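Local structure of uncharacterized protein (Xanthomonas campestris pv. campestris, 3HIU) at residues E104-V115 against C130-A141. The protein is of unknown function but belongs to the DUF892 family of the ferritin clan, each subunit of its dimer forming a bundle of four long helices. Residues are numbered along the deposited sequence; the frame is centred on the assembly and turned at random. Where two conformers were deposited one is given.
Sequences EHLEIASYRALV and CEDILQQEIEMA
Tyr111 lays one ring face on Ile133, whose CG2 stands 3.4 Å from the ring centroid, 19° off the ring normal, in a CH-pi contact displaced toward the hydroxyl end. Leu134, Cys130 and Glu137 complete the hole that takes this aromatic knob. One turn back, Ile108 fills the next hole, among Leu134, Glu137, Ile138 and Ala141: its CG2 branch meets Leu134 CD1 at 3.8 Å, crossing that side chain at about a right angle, while the Ile108 and Glu137 side chains slide past each other in opposite directions, CG1 against CB. At one end Val115 straddles the stem of Glu131, its CG2 3.5 Å from Glu131 CG, and the carboxylate of Glu131 continues to a salt bridge with Arg119. Toward the other end three carboxylates converge. Glu137, bent by its CB-CG torsion (chi2 -41°), carries OE1 to 2.4 Å from Glu104 OE1, with the two carboxylate planes nearly coplanar, and to 2.9 Å from Glu107 OE2, whose carboxylate is turned well out of that plane. A sodium ion at the site of Thr49 and Gln52 lies about 3 Å from the nearest atom of the Glu107 side chain, and His45 of helix 36-62 hydrogen-bonds Glu137 OE1. Glu104 OE2 rests 3.3 Å from CG of selenomethionine Met140. On the flank, Arg112 packs its stem on Leu134 and reaches Gln148 of the second subunit. Segments 104-115 and 130-141 run antiparallel at 161°, their axes 8.7 Å apart at closest approach, and knobs-into-holes packing with inward-facing glutamates and a histidine is consistent with the four-helix bundle core of ferritin-like proteins.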
ATOM      1  N   GLU B 104      -4.989  -1.813   0.119  1.00 30.85           N
ATOM      2  CA  GLU B 104      -5.331  -3.237   0.017  1.00 27.57           C
ATOM      3  C   GLU B 104      -4.086  -4.093   0.246  1.00 32.57           C
ATOM      4  O   GLU B 104      -4.183  -5.287   0.548  1.00 25.39           O
ATOM      5  CB  GLU B 104      -5.944  -3.575  -1.349  1.00 27.66           C
ATOM      6  CG  GLU B 104      -7.323  -2.960  -1.627  1.00 33.71           C
ATOM      7  CD  GLU B 104      -8.409  -3.472  -0.689  1.00 41.31           C
ATOM      8  OE1 GLU B 104      -8.121  -4.337   0.162  1.00 41.05           O
ATOM      9  OE2 GLU B 104      -9.560  -3.004  -0.805  1.00 44.38           O
ATOM     10  N   HIS B 105      -2.914  -3.483   0.086  1.00 28.91           N
ATOM     11  CA  HIS B 105      -1.678  -4.175   0.424  1.00 32.94           C
ATOM     12  C   HIS B 105      -1.245  -3.935   1.877  1.00 29.24           C
ATOM     13  O   HIS B 105      -0.663  -4.809   2.511  1.00 31.64           O
ATOM     14  CB  HIS B 105      -0.580  -3.859  -0.597  1.00 34.82           C
ATOM     15  CG  HIS B 105      -0.620  -4.760  -1.791  1.00 35.46           C
ATOM     16  ND1 HIS B 105      -1.296  -4.439  -2.953  1.00 35.98           N
ATOM     17  CD2 HIS B 105      -0.100  -5.999  -1.992  1.00 28.10           C
ATOM     18  CE1 HIS B 105      -1.177  -5.431  -3.817  1.00 28.25           C
ATOM     19  NE2 HIS B 105      -0.456  -6.385  -3.262  1.00 26.43           N
ATOM     20  N   LEU B 106      -1.553  -2.757   2.408  1.00 25.27           N
ATOM     21  CA  LEU B 106      -1.445  -2.546   3.837  1.00 22.56           C
ATOM     22  C   LEU B 106      -2.248  -3.635   4.519  1.00 26.73           C
ATOM     23  O   LEU B 106      -1.767  -4.305   5.419  1.00 29.80           O
ATOM     24  CB  LEU B 106      -2.004  -1.175   4.224  1.00 25.85           C
ATOM     25  CG  LEU B 106      -1.767  -0.748   5.676  1.00 26.75           C
ATOM     26  CD1 LEU B 106      -0.309  -0.944   6.043  1.00 27.17           C
ATOM     27  CD2 LEU B 106      -2.185   0.707   5.894  1.00 26.23           C
ATOM     28  N   GLU B 107      -3.480  -3.825   4.072  1.00 27.44           N
ATOM     29  CA  GLU B 107      -4.353  -4.834   4.665  1.00 29.47           C
ATOM     30  C   GLU B 107      -3.784  -6.250   4.562  1.00 29.30           C
ATOM     31  O   GLU B 107      -3.733  -6.976   5.560  1.00 28.44           O
ATOM     32  CB  GLU B 107      -5.758  -4.763   4.057  1.00 31.30           C
ATOM     33  CG  GLU B 107      -6.557  -3.534   4.487  1.00 31.77           C
ATOM     34  CD  GLU B 107      -8.027  -3.642   4.124  1.00 41.55           C
ATOM     35  OE1 GLU B 107      -8.861  -3.770   5.042  1.00 40.31           O
ATOM     36  OE2 GLU B 107      -8.348  -3.613   2.916  1.00 55.04           O
ATOM     37  N   ILE B 108      -3.365  -6.642   3.359  1.00 29.74           N
ATOM     38  CA  ILE B 108      -2.681  -7.922   3.156  1.00 27.31           C
ATOM     39  C   ILE B 108      -1.610  -8.139   4.231  1.00 31.39           C
ATOM     40  O   ILE B 108      -1.745  -9.003   5.096  1.00 31.33           O
ATOM     41  CB  ILE B 108      -2.023  -7.996   1.765  1.00 30.69           C
ATOM     42  CG1 ILE B 108      -3.090  -8.065   0.671  1.00 35.01           C
ATOM     43  CG2 ILE B 108      -1.099  -9.191   1.676  1.00 26.92           C
ATOM     44  CD1 ILE B 108      -2.656  -7.444  -0.649  1.00 38.60           C
ATOM     45  N   ALA B 109      -0.552  -7.341   4.185  1.00 30.13           N
ATOM     46  CA  ALA B 109       0.518  -7.476   5.152  1.00 27.17           C
ATOM     47  C   ALA B 109      -0.026  -7.667   6.573  1.00 28.35           C
ATOM     48  O   ALA B 109       0.389  -8.581   7.282  1.00 27.87           O
ATOM     49  CB  ALA B 109       1.457  -6.290   5.075  1.00 28.71           C
ATOM     50  N   SER B 110      -0.963  -6.822   6.988  1.00 21.55           N
ATOM     51  CA  SER B 110      -1.486  -6.904   8.352  1.00 22.42           C
ATOM     52  C   SER B 110      -2.160  -8.235   8.651  1.00 31.24           C
ATOM     53  O   SER B 110      -1.942  -8.837   9.705  1.00 37.39           O
ATOM     54  CB  SER B 110      -2.477  -5.778   8.605  1.00 24.13           C
ATOM     55  OG  SER B 110      -1.938  -4.563   8.139  1.00 31.67           O
ATOM     56  N   TYR B 111      -2.986  -8.692   7.721  1.00 26.91           N
ATOM     57  CA  TYR B 111      -3.712  -9.924   7.931  1.00 28.09           C
ATOM     58  C   TYR B 111      -2.797 -11.147   7.857  1.00 30.12           C
ATOM     59  O   TYR B 111      -2.999 -12.118   8.583  1.00 30.23           O
ATOM     60  CB  TYR B 111      -4.887 -10.017   6.962  1.00 27.23           C
ATOM     61  CG  TYR B 111      -6.063  -9.161   7.385  1.00 28.78           C
ATOM     62  CD1 TYR B 111      -6.768  -9.457   8.541  1.00 32.51           C
ATOM     63  CD2 TYR B 111      -6.467  -8.059   6.633  1.00 32.24           C
ATOM     64  CE1 TYR B 111      -7.848  -8.691   8.942  1.00 35.82           C
ATOM     65  CE2 TYR B 111      -7.552  -7.275   7.025  1.00 32.90           C
ATOM     66  CZ  TYR B 111      -8.240  -7.601   8.185  1.00 38.89           C
ATOM     67  OH  TYR B 111      -9.322  -6.851   8.603  1.00 39.25           O
ATOM     68  N   ARG B 112      -1.784 -11.107   6.996  1.00 28.11           N
ATOM     69  CA  ARG B 112      -0.785 -12.166   7.006  1.00 23.45           C
ATOM     70  C   ARG B 112      -0.183 -12.267   8.396  1.00 18.90           C
ATOM     71  O   ARG B 112      -0.078 -13.352   8.944  1.00 15.90           O
ATOM     72  CB  ARG B 112       0.325 -11.913   5.989  1.00 27.56           C
ATOM     73  CG  ARG B 112      -0.102 -12.035   4.534  1.00 32.24           C
ATOM     74  CD  ARG B 112       1.069 -11.767   3.578  1.00 36.97           C
ATOM     75  NE  ARG B 112       1.771 -12.992   3.196  1.00 43.27           N
ATOM     76  CZ  ARG B 112       3.026 -13.286   3.525  1.00 45.52           C
ATOM     77  NH1 ARG B 112       3.555 -14.429   3.127  1.00 54.92           N
ATOM     78  NH2 ARG B 112       3.759 -12.448   4.238  1.00 43.26           N
ATOM     79  N   ALA B 113       0.212 -11.128   8.968  1.00 18.31           N
ATOM     80  CA  ALA B 113       0.841 -11.106  10.288  1.00 23.46           C
ATOM     81  C   ALA B 113      -0.154 -11.401  11.413  1.00 31.13           C
ATOM     82  O   ALA B 113       0.251 -11.752  12.518  1.00 35.76           O
ATOM     83  CB  ALA B 113       1.568  -9.795  10.524  1.00 23.07           C
ATOM     84  N   LEU B 114      -1.449 -11.270  11.134  1.00 29.17           N
ATOM     85  CA  LEU B 114      -2.475 -11.719  12.075  1.00 27.38           C
ATOM     86  C   LEU B 114      -2.607 -13.242  12.111  1.00 35.00           C
ATOM     87  O   LEU B 114      -2.751 -13.842  13.177  1.00 39.48           O
ATOM     88  CB  LEU B 114      -3.830 -11.092  11.769  1.00 21.34           C
ATOM     89  CG  LEU B 114      -4.238 -10.059  12.815  1.00 16.15           C
ATOM     90  CD1 LEU B 114      -5.307  -9.142  12.253  1.00 17.51           C
ATOM     91  CD2 LEU B 114      -4.719 -10.770  14.065  1.00 16.06           C
ATOM     92  N   VAL B 115      -2.565 -13.864  10.944  1.00 29.52           N
ATOM     93  CA  VAL B 115      -2.571 -15.316  10.870  1.00 32.57           C
ATOM     94  C   VAL B 115      -1.415 -15.915  11.679  1.00 41.66           C
ATOM     95  O   VAL B 115      -1.512 -17.036  12.178  1.00 47.51           O
ATOM     96  CB  VAL B 115      -2.482 -15.785   9.414  1.00 38.10           C
ATOM     97  CG1 VAL B 115      -2.548 -17.299   9.339  1.00 41.44           C
ATOM     98  CG2 VAL B 115      -3.605 -15.157   8.596  1.00 40.31           C
ATOM     99  N   CYS B 130      -8.932 -14.699   9.641  1.00 29.84           N
ATOM    100  CA  CYS B 130      -7.941 -13.791   9.094  1.00 30.03           C
ATOM    101  C   CYS B 130      -7.417 -14.189   7.720  1.00 34.09           C
ATOM    102  O   CYS B 130      -7.076 -13.329   6.911  1.00 34.26           O
ATOM    103  CB  CYS B 130      -6.797 -13.625  10.080  1.00 22.52           C
ATOM    104  SG  CYS B 130      -7.348 -12.877  11.596  1.00 37.96           S
ATOM    105  N   GLU B 131      -7.345 -15.485   7.455  1.00 35.81           N
ATOM    106  CA  GLU B 131      -6.877 -15.950   6.154  1.00 33.85           C
ATOM    107  C   GLU B 131      -7.957 -15.692   5.112  1.00 30.72           C
ATOM    108  O   GLU B 131      -7.668 -15.522   3.920  1.00 25.89           O
ATOM    109  CB  GLU B 131      -6.521 -17.442   6.195  1.00 32.05           C
ATOM    110  CG  GLU B 131      -5.243 -17.777   6.960  1.00 42.06           C
ATOM    111  CD  GLU B 131      -5.186 -19.241   7.400  1.00 58.81           C
ATOM    112  OE1 GLU B 131      -5.824 -20.097   6.747  1.00 63.51           O
ATOM    113  OE2 GLU B 131      -4.506 -19.539   8.405  1.00 66.73           O
ATOM    114  N   ASP B 132      -9.206 -15.664   5.570  1.00 29.05           N
ATOM    115  CA  ASP B 132     -10.333 -15.487   4.668  1.00 38.72           C
ATOM    116  C   ASP B 132     -10.484 -14.018   4.305  1.00 39.50           C
ATOM    117  O   ASP B 132     -10.698 -13.684   3.138  1.00 42.19           O
ATOM    118  CB  ASP B 132     -11.622 -16.063   5.262  1.00 44.02           C
ATOM    119  CG  ASP B 132     -11.660 -17.583   5.202  1.00 52.36           C
ATOM    120  OD1 ASP B 132     -11.156 -18.148   4.207  1.00 58.86           O
ATOM    121  OD2 ASP B 132     -12.185 -18.216   6.146  1.00 51.81           O
ATOM    122  N   ILE B 133     -10.355 -13.142   5.298  1.00 32.70           N
ATOM    123  CA  ILE B 133     -10.295 -11.709   5.027  1.00 30.59           C
ATOM    124  C   ILE B 133      -9.110 -11.409   4.103  1.00 31.27           C
ATOM    125  O   ILE B 133      -9.211 -10.609   3.171  1.00 34.99           O
ATOM    126  CB  ILE B 133     -10.178 -10.878   6.334  1.00 34.96           C
ATOM    127  CG1 ILE B 133     -11.476 -10.965   7.143  1.00 35.24           C
ATOM    128  CG2 ILE B 133      -9.832  -9.412   6.025  1.00 30.67           C
ATOM    129  CD1 ILE B 133     -11.364 -10.408   8.557  1.00 32.34           C
ATOM    130  N   LEU B 134      -7.986 -12.069   4.363  1.00 29.42           N
ATOM    131  CA  LEU B 134      -6.777 -11.890   3.557  1.00 33.66           C
ATOM    132  C   LEU B 134      -7.004 -12.164   2.068  1.00 28.24           C
ATOM    133  O   LEU B 134      -6.586 -11.383   1.224  1.00 24.81           O
ATOM    134  CB  LEU B 134      -5.642 -12.775   4.095  1.00 29.68           C
ATOM    135  CG  LEU B 134      -4.465 -13.025   3.145  1.00 29.00           C
ATOM    136  CD1 LEU B 134      -3.789 -11.716   2.734  1.00 29.29           C
ATOM    137  CD2 LEU B 134      -3.473 -13.969   3.798  1.00 30.76           C
ATOM    138  N   GLN B 135      -7.668 -13.278   1.765  1.00 33.03           N
ATOM    139  CA  GLN B 135      -7.920 -13.701   0.384  1.00 41.75           C
ATOM    140  C   GLN B 135      -8.795 -12.685  -0.354  1.00 37.90           C
ATOM    141  O   GLN B 135      -8.652 -12.494  -1.563  1.00 35.01           O
ATOM    142  CB  GLN B 135      -8.568 -15.095   0.346  1.00 47.24           C
ATOM    143  CG  GLN B 135      -7.897 -16.099  -0.617  1.00 54.92           C
ATOM    144  CD  GLN B 135      -8.372 -15.997  -2.071  1.00 62.18           C
ATOM    145  OE1 GLN B 135      -9.535 -15.695  -2.347  1.00 65.13           O
ATOM    146  NE2 GLN B 135      -7.465 -16.273  -3.006  1.00 62.61           N
ATOM    147  N   GLN B 136      -9.688 -12.031   0.387  1.00 35.68           N
ATOM    148  CA  GLN B 136     -10.537 -10.983  -0.178  1.00 35.71           C
ATOM    149  C   GLN B 136      -9.746  -9.720  -0.522  1.00 35.02           C
ATOM    150  O   GLN B 136     -10.057  -9.031  -1.500  1.00 35.20           O
ATOM    151  CB  GLN B 136     -11.674 -10.633   0.789  1.00 33.38           C
ATOM    152  CG  GLN B 136     -12.502 -11.822   1.264  1.00 31.61           C
ATOM    153  CD  GLN B 136     -13.678 -11.399   2.138  1.00 36.12           C
ATOM    154  OE1 GLN B 136     -13.631 -10.364   2.808  1.00 38.73           O
ATOM    155  NE2 GLN B 136     -14.738 -12.197   2.132  1.00 37.32           N
ATOM    156  N   GLU B 137      -8.736  -9.409   0.291  1.00 38.27           N
ATOM    157  CA  GLU B 137      -7.889  -8.240   0.041  1.00 31.88           C
ATOM    158  C   GLU B 137      -7.047  -8.512  -1.191  1.00 28.66           C
ATOM    159  O   GLU B 137      -6.901  -7.657  -2.068  1.00 29.42           O
ATOM    160  CB  GLU B 137      -7.004  -7.926   1.251  1.00 29.93           C
ATOM    161  CG  GLU B 137      -7.769  -7.765   2.552  1.00 31.23           C
ATOM    162  CD  GLU B 137      -9.063  -7.003   2.368  1.00 37.45           C
ATOM    163  OE1 GLU B 137      -9.107  -6.051   1.564  1.00 45.81           O
ATOM    164  OE2 GLU B 137     -10.048  -7.352   3.032  1.00 38.38           O
ATOM    165  N   ILE B 138      -6.523  -9.730  -1.268  1.00 31.92           N
ATOM    166  CA  ILE B 138      -5.781 -10.154  -2.447  1.00 31.83           C
ATOM    167  C   ILE B 138      -6.653 -10.111  -3.691  1.00 33.12           C
ATOM    168  O   ILE B 138      -6.267  -9.542  -4.713  1.00 32.91           O
ATOM    169  CB  ILE B 138      -5.211 -11.550  -2.261  1.00 31.20           C
ATOM    170  CG1 ILE B 138      -3.977 -11.477  -1.350  1.00 28.69           C
ATOM    171  CG2 ILE B 138      -4.859 -12.148  -3.614  1.00 28.17           C
ATOM    172  CD1 ILE B 138      -3.476 -12.813  -0.856  1.00 23.55           C
ATOM    173  N   GLU B 139      -7.833 -10.713  -3.594  1.00 31.55           N
ATOM    174  CA  GLU B 139      -8.815 -10.687  -4.673  0.50 37.46           C
ATOM    175  C   GLU B 139      -9.068  -9.248  -5.140  1.00 37.62           C
ATOM    176  O   GLU B 139      -9.041  -8.943  -6.336  1.00 35.87           O
ATOM    177  CB  GLU B 139     -10.123 -11.328  -4.186  0.50 39.45           C
ATOM    178  CG  GLU B 139     -10.989 -11.967  -5.269  0.50 40.79           C
ATOM    179  CD  GLU B 139     -12.151 -11.092  -5.701  0.50 39.10           C
ATOM    180  OE1 GLU B 139     -11.915  -9.957  -6.165  0.50 39.04           O
ATOM    181  OE2 GLU B 139     -13.306 -11.550  -5.589  0.50 38.43           O
HETATM  182  N   MSE B 140      -9.313  -8.357  -4.175  1.00 37.30           N
HETATM  183  CA  MSE B 140      -9.662  -6.960  -4.467  1.00 34.53           C
HETATM  184  C   MSE B 140      -8.492  -6.183  -5.074  1.00 25.70           C
HETATM  185  O   MSE B 140      -8.648  -5.468  -6.070  1.00 23.23           O
HETATM  186  CB  MSE B 140     -10.154  -6.273  -3.191  1.00 40.65           C
HETATM  187  CG  MSE B 140     -10.566  -4.805  -3.352  1.00 45.23           C
HETATM  188 SE   MSE B 140     -11.999  -4.474  -4.647  0.80 36.64          SE
HETATM  189  CE  MSE B 140     -12.759  -2.885  -3.847  1.00 25.04           C
ATOM    190  N   ALA B 141      -7.323  -6.338  -4.456  1.00 22.47           N
ATOM    191  CA  ALA B 141      -6.107  -5.691  -4.919  1.00 24.72           C
ATOM    192  C   ALA B 141      -5.843  -6.096  -6.360  1.00 30.40           C
ATOM    193  O   ALA B 141      -5.467  -5.264  -7.202  1.00 26.86           O
ATOM    194  CB  ALA B 141      -4.933  -6.091  -4.023  1.00 26.97           C
TER